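Local coordinates for 1-pyrroline-5-carboxylate dehydrogenase (PDB 1UZB), which probably oxidises glutamate semialdehyde, the open-chain form of 1-pyrroline-5-carboxylate, to glutamate with a nicotinamide cofactor, at residues S313-A324 against N472-V480. Numbering follows the deposited sequence. Where two conformers were deposited one is given.
Sequences SAYGFQGQKCSA and NRKITGALV
Ser313, Ser323 and Thr476 join the end of helix 303-315 and the loop after it to the loop 472-480 in the aldehyde dehydrogenase fold. The loop after the helix carries Cys322, which in its Gly-Gln-Lys-Cys context is probably the nucleophile of this family. The other, 472-480, leaves strand 468-471 of the same domain. Ser313 sits in the last turn of the helix. Its OG lies anti to the carbonyl carbon (chi1 -62°) and accepts from Ile475 N at 3.1 Å, with an N-H...O angle of 162°. The same OG donates a hydrogen bond to Gly309 O one turn back, so this hydroxyl joins the helix to the second loop. An alanine in place of Ser313 removes the hydroxyl, which would probably leave Ile475 N without its acceptor and Gly309 O without this donor. The CG1-CD1 branch of Ile475 lies against the carbonyl oxygen of Ser323. Its CG1 comes 3.4 Å from Ser323 O and its CD1 3.5 Å from that same oxygen, which is hydrogen-bonded to Thr446 OG1. The Ile475 side chain also touches Ile295 and Tyr470. Thr476 turns its two branches to different tasks. The methyl CG2 enters between Ser313, Ser323 and Ala324, 3.4 Å from Ser323 OG and 3.9 Å from Ala324 CA. Lys321, extended beyond CG, crosses this threonine at about a right angle, with CD against the methyl. The ammonium group of Lys321 makes a salt bridge with Glu130. On the second loop, the Arg473 guanidinium grips Lys474 O side-on through NE and NH2, and its NH1 pairs with Glu165 of the second subunit. The hydroxyl branch of Thr476 is used through water: one molecule accepts from Lys321 NZ and lies 2.7 Å from Thr476 OG1.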
ATOM      1  N   SER A 313      -0.774 -24.465 -33.158  1.00  5.01           N
ATOM      2  CA  SER A 313      -0.265 -23.136 -33.494  1.00  4.31           C
ATOM      3  C   SER A 313      -0.195 -22.835 -34.983  1.00  3.81           C
ATOM      4  O   SER A 313      -0.404 -21.696 -35.402  1.00  4.75           O
ATOM      5  CB  SER A 313       1.133 -22.943 -32.905  1.00  4.73           C
ATOM      6  OG  SER A 313       1.119 -23.031 -31.490  1.00  5.21           O
ATOM      7  N   ALA A 314       0.114 -23.857 -35.774  1.00  4.81           N
ATOM      8  CA  ALA A 314       0.258 -23.678 -37.210  1.00  4.63           C
ATOM      9  C   ALA A 314      -1.034 -23.748 -37.994  1.00  5.95           C
ATOM     10  O   ALA A 314      -1.201 -23.020 -38.972  1.00  6.31           O
ATOM     11  CB  ALA A 314       1.238 -24.710 -37.762  1.00  5.35           C
ATOM     12  N   TYR A 315      -1.960 -24.598 -37.559  1.00  5.94           N
ATOM     13  CA  TYR A 315      -3.187 -24.796 -38.307  1.00  6.14           C
ATOM     14  C   TYR A 315      -4.492 -24.288 -37.705  1.00  5.77           C
ATOM     15  O   TYR A 315      -5.540 -24.384 -38.345  1.00  5.61           O
ATOM     16  CB  TYR A 315      -3.282 -26.281 -38.682  1.00  5.54           C
ATOM     17  CG  TYR A 315      -2.056 -26.757 -39.442  1.00  6.29           C
ATOM     18  CD1 TYR A 315      -1.714 -26.201 -40.675  1.00  7.50           C
ATOM     19  CD2 TYR A 315      -1.210 -27.728 -38.908  1.00  5.87           C
ATOM     20  CE1 TYR A 315      -0.560 -26.598 -41.356  1.00  8.52           C
ATOM     21  CE2 TYR A 315      -0.054 -28.129 -39.578  1.00  7.01           C
ATOM     22  CZ  TYR A 315       0.264 -27.559 -40.798  1.00  6.71           C
ATOM     23  OH  TYR A 315       1.418 -27.950 -41.445  1.00  7.68           O
ATOM     24  N   GLY A 316      -4.439 -23.748 -36.487  1.00  6.51           N
ATOM     25  CA  GLY A 316      -5.641 -23.193 -35.882  1.00  6.98           C
ATOM     26  C   GLY A 316      -6.149 -22.091 -36.801  1.00  6.38           C
ATOM     27  O   GLY A 316      -5.369 -21.252 -37.254  1.00  5.86           O
ATOM     28  N   PHE A 317      -7.454 -22.074 -37.054  1.00  5.69           N
ATOM     29  CA  PHE A 317      -8.073 -21.115 -37.975  1.00  5.06           C
ATOM     30  C   PHE A 317      -7.287 -21.047 -39.286  1.00  4.95           C
ATOM     31  O   PHE A 317      -7.028 -19.976 -39.842  1.00  5.00           O
ATOM     32  CB  PHE A 317      -8.220 -19.710 -37.369  1.00  5.95           C
ATOM     33  CG  PHE A 317      -9.049 -18.766 -38.227  1.00  4.72           C
ATOM     34  CD1 PHE A 317     -10.219 -19.213 -38.850  1.00  6.42           C
ATOM     35  CD2 PHE A 317      -8.651 -17.448 -38.431  1.00  6.66           C
ATOM     36  CE1 PHE A 317     -10.972 -18.363 -39.668  1.00  5.86           C
ATOM     37  CE2 PHE A 317      -9.401 -16.591 -39.248  1.00  6.95           C
ATOM     38  CZ  PHE A 317     -10.563 -17.052 -39.868  1.00  6.18           C
ATOM     39  N   GLN A 318      -6.880 -22.222 -39.754  1.00  4.76           N
ATOM     40  CA  GLN A 318      -6.178 -22.355 -41.016  1.00  5.81           C
ATOM     41  C   GLN A 318      -4.895 -21.524 -41.126  1.00  5.87           C
ATOM     42  O   GLN A 318      -4.493 -21.125 -42.224  1.00  6.05           O
ATOM     43  CB  GLN A 318      -7.148 -22.007 -42.152  1.00  7.03           C
ATOM     44  CG  GLN A 318      -8.418 -22.889 -42.224  1.00  6.46           C
ATOM     45  CD  GLN A 318      -9.497 -22.560 -41.184  1.00  5.15           C
ATOM     46  OE1 GLN A 318      -9.547 -23.153 -40.101  1.00  5.93           O
ATOM     47  NE2 GLN A 318     -10.368 -21.612 -41.518  1.00  6.91           N
ATOM     48  N   GLY A 319      -4.248 -21.281 -39.991  1.00  5.05           N
ATOM     49  CA  GLY A 319      -3.019 -20.504 -39.977  1.00  5.14           C
ATOM     50  C   GLY A 319      -3.199 -19.027 -40.273  1.00  4.55           C
ATOM     51  O   GLY A 319      -2.222 -18.308 -40.499  1.00  5.50           O
ATOM     52  N   GLN A 320      -4.445 -18.564 -40.265  1.00  5.11           N
ATOM     53  CA  GLN A 320      -4.746 -17.165 -40.550  1.00  5.46           C
ATOM     54  C   GLN A 320      -4.692 -16.311 -39.294  1.00  5.90           C
ATOM     55  O   GLN A 320      -5.654 -15.629 -38.940  1.00  6.50           O
ATOM     56  CB  GLN A 320      -6.122 -17.057 -41.213  1.00  5.42           C
ATOM     57  CG  GLN A 320      -6.218 -17.843 -42.514  1.00  4.08           C
ATOM     58  CD  GLN A 320      -7.614 -17.853 -43.096  1.00  5.16           C
ATOM     59  OE1 GLN A 320      -7.832 -17.422 -44.229  1.00  6.17           O
ATOM     60  NE2 GLN A 320      -8.573 -18.356 -42.323  1.00  6.08           N
ATOM     61  N   LYS A 321      -3.551 -16.364 -38.614  1.00  5.64           N
ATOM     62  CA  LYS A 321      -3.347 -15.593 -37.394  1.00  5.49           C
ATOM     63  C   LYS A 321      -1.978 -14.939 -37.439  1.00  6.05           C
ATOM     64  O   LYS A 321      -1.007 -15.531 -37.918  1.00  6.18           O
ATOM     65  CB  LYS A 321      -3.413 -16.500 -36.162  1.00  5.66           C
ATOM     66  CG  LYS A 321      -4.710 -17.265 -36.006  1.00  6.05           C
ATOM     67  CD  LYS A 321      -4.727 -18.041 -34.704  1.00  6.54           C
ATOM     68  CE  LYS A 321      -6.013 -18.829 -34.570  1.00  6.00           C
ATOM     69  NZ  LYS A 321      -6.052 -19.577 -33.285  1.00  7.88           N
ATOM     70  N   CYS A 322      -1.900 -13.716 -36.934  1.00  6.74           N
ATOM     71  CA  CYS A 322      -0.633 -13.003 -36.897  1.00  6.55           C
ATOM     72  C   CYS A 322       0.318 -13.698 -35.931  1.00  6.80           C
ATOM     73  O   CYS A 322       1.529 -13.509 -36.001  1.00  5.92           O
ATOM     74  CB  CYS A 322      -0.859 -11.560 -36.458  1.00  9.26           C
ATOM     75  SG  CYS A 322      -1.930 -10.652 -37.573  0.70 13.40           S
ATOM     76  N   SER A 323      -0.250 -14.513 -35.046  1.00  5.34           N
ATOM     77  CA  SER A 323       0.506 -15.256 -34.039  1.00  5.38           C
ATOM     78  C   SER A 323       0.788 -16.706 -34.438  1.00  4.54           C
ATOM     79  O   SER A 323       1.453 -17.431 -33.700  1.00  5.27           O
ATOM     80  CB  SER A 323      -0.278 -15.270 -32.725  1.00  6.96           C
ATOM     81  OG  SER A 323      -1.513 -15.953 -32.899  1.00  8.55           O
ATOM     82  N   ALA A 324       0.277 -17.131 -35.590  1.00  5.02           N
ATOM     83  CA  ALA A 324       0.447 -18.510 -36.042  1.00  4.76           C
ATOM     84  C   ALA A 324       1.887 -18.965 -36.226  1.00  4.60           C
ATOM     85  O   ALA A 324       2.743 -18.211 -36.694  1.00  5.32           O
ATOM     86  CB  ALA A 324      -0.317 -18.721 -37.348  1.00  6.28           C
ATOM     87  N   ASN A 472       6.832 -24.280 -23.840  1.00  4.44           N
ATOM     88  CA  ASN A 472       6.140 -25.551 -23.686  1.00  3.55           C
ATOM     89  C   ASN A 472       4.622 -25.492 -23.787  1.00  4.66           C
ATOM     90  O   ASN A 472       3.903 -26.186 -23.067  1.00  5.50           O
ATOM     91  CB  ASN A 472       6.601 -26.226 -22.390  1.00  4.70           C
ATOM     92  CG  ASN A 472       8.070 -26.599 -22.447  1.00  6.12           C
ATOM     93  OD1 ASN A 472       8.544 -27.101 -23.472  1.00  5.70           O
ATOM     94  ND2 ASN A 472       8.801 -26.352 -21.368  1.00  6.28           N
ATOM     95  N   ARG A 473       4.157 -24.667 -24.721  1.00  4.89           N
ATOM     96  CA  ARG A 473       2.741 -24.499 -25.006  1.00  4.20           C
ATOM     97  C   ARG A 473       2.570 -23.775 -26.342  1.00  4.51           C
ATOM     98  O   ARG A 473       3.533 -23.254 -26.903  1.00  5.07           O
ATOM     99  CB  ARG A 473       2.037 -23.711 -23.900  1.00  4.15           C
ATOM    100  CG  ARG A 473       2.663 -22.370 -23.581  1.00  4.89           C
ATOM    101  CD  ARG A 473       1.613 -21.387 -23.093  1.00  5.34           C
ATOM    102  NE  ARG A 473       0.821 -20.891 -24.214  1.00  4.84           N
ATOM    103  CZ  ARG A 473      -0.264 -20.129 -24.103  1.00  5.21           C
ATOM    104  NH1 ARG A 473      -0.713 -19.769 -22.908  1.00  5.54           N
ATOM    105  NH2 ARG A 473      -0.886 -19.709 -25.197  1.00  5.76           N
ATOM    106  N   LYS A 474       1.337 -23.747 -26.842  1.00  4.26           N
ATOM    107  CA  LYS A 474       1.021 -23.099 -28.115  1.00  4.30           C
ATOM    108  C   LYS A 474       1.392 -21.617 -28.074  1.00  4.36           C
ATOM    109  O   LYS A 474       1.421 -21.006 -27.001  1.00  4.51           O
ATOM    110  CB  LYS A 474      -0.472 -23.249 -28.420  1.00  5.31           C
ATOM    111  CG  LYS A 474      -1.357 -22.516 -27.428  1.00  6.19           C
ATOM    112  CD  LYS A 474      -2.837 -22.686 -27.719  1.00  9.78           C
ATOM    113  CE  LYS A 474      -3.661 -21.792 -26.797  1.00 11.50           C
ATOM    114  NZ  LYS A 474      -5.121 -21.818 -27.098  1.00 17.28           N
ATOM    115  N   ILE A 475       1.663 -21.032 -29.238  1.00  4.34           N
ATOM    116  CA  ILE A 475       2.038 -19.622 -29.289  1.00  5.16           C
ATOM    117  C   ILE A 475       0.917 -18.699 -29.745  1.00  4.45           C
ATOM    118  O   ILE A 475       1.122 -17.501 -29.915  1.00  5.49           O
ATOM    119  CB  ILE A 475       3.284 -19.403 -30.184  1.00  4.75           C
ATOM    120  CG1 ILE A 475       2.977 -19.740 -31.648  1.00  4.93           C
ATOM    121  CG2 ILE A 475       4.421 -20.264 -29.665  1.00  5.78           C
ATOM    122  CD1 ILE A 475       4.101 -19.354 -32.603  1.00  6.81           C
ATOM    123  N   THR A 476      -0.270 -19.268 -29.935  1.00  5.43           N
ATOM    124  CA  THR A 476      -1.443 -18.506 -30.345  1.00  5.74           C
ATOM    125  C   THR A 476      -2.377 -18.373 -29.140  1.00  6.37           C
ATOM    126  O   THR A 476      -2.124 -18.950 -28.076  1.00  6.42           O
ATOM    127  CB  THR A 476      -2.215 -19.237 -31.460  1.00  5.55           C
ATOM    128  OG1 THR A 476      -2.585 -20.537 -30.988  1.00  5.79           O
ATOM    129  CG2 THR A 476      -1.358 -19.394 -32.712  1.00  5.70           C
ATOM    130  N   GLY A 477      -3.444 -17.598 -29.303  1.00  6.67           N
ATOM    131  CA  GLY A 477      -4.429 -17.450 -28.244  1.00  7.29           C
ATOM    132  C   GLY A 477      -4.077 -16.645 -27.010  1.00  6.60           C
ATOM    133  O   GLY A 477      -4.497 -17.005 -25.909  1.00  6.53           O
ATOM    134  N   ALA A 478      -3.328 -15.561 -27.178  1.00  6.39           N
ATOM    135  CA  ALA A 478      -2.965 -14.717 -26.047  1.00  5.79           C
ATOM    136  C   ALA A 478      -4.245 -14.264 -25.346  1.00  5.54           C
ATOM    137  O   ALA A 478      -5.189 -13.807 -25.992  1.00  7.68           O
ATOM    138  CB  ALA A 478      -2.177 -13.506 -26.526  1.00  6.97           C
ATOM    139  N   LEU A 479      -4.273 -14.393 -24.026  1.00  5.34           N
ATOM    140  CA  LEU A 479      -5.442 -13.998 -23.252  1.00  4.76           C
ATOM    141  C   LEU A 479      -5.342 -12.576 -22.733  1.00  4.55           C
ATOM    142  O   LEU A 479      -4.307 -12.162 -22.217  1.00  4.93           O
ATOM    143  CB  LEU A 479      -5.634 -14.951 -22.074  1.00  5.38           C
ATOM    144  CG  LEU A 479      -5.994 -16.395 -22.426  1.00  5.72           C
ATOM    145  CD1 LEU A 479      -5.966 -17.250 -21.171  1.00  8.30           C
ATOM    146  CD2 LEU A 479      -7.365 -16.441 -23.078  1.00  7.51           C
ATOM    147  N   VAL A 480      -6.431 -11.832 -22.882  1.00  5.06           N
ATOM    148  CA  VAL A 480      -6.502 -10.460 -22.405  1.00  4.91           C
ATOM    149  C   VAL A 480      -6.123 -10.430 -20.923  1.00  3.64           C
ATOM    150  O   VAL A 480      -6.562 -11.279 -20.138  1.00  4.76           O
ATOM    151  CB  VAL A 480      -7.932  -9.901 -22.587  1.00  5.41           C
ATOM    152  CG1 VAL A 480      -8.094  -8.587 -21.832  1.00  5.67           C
ATOM    153  CG2 VAL A 480      -8.211  -9.691 -24.068  1.00  7.36           C
TER
HETATM  154  O   HOH W   1      -4.089 -21.635 -32.946  1.00 11.33           O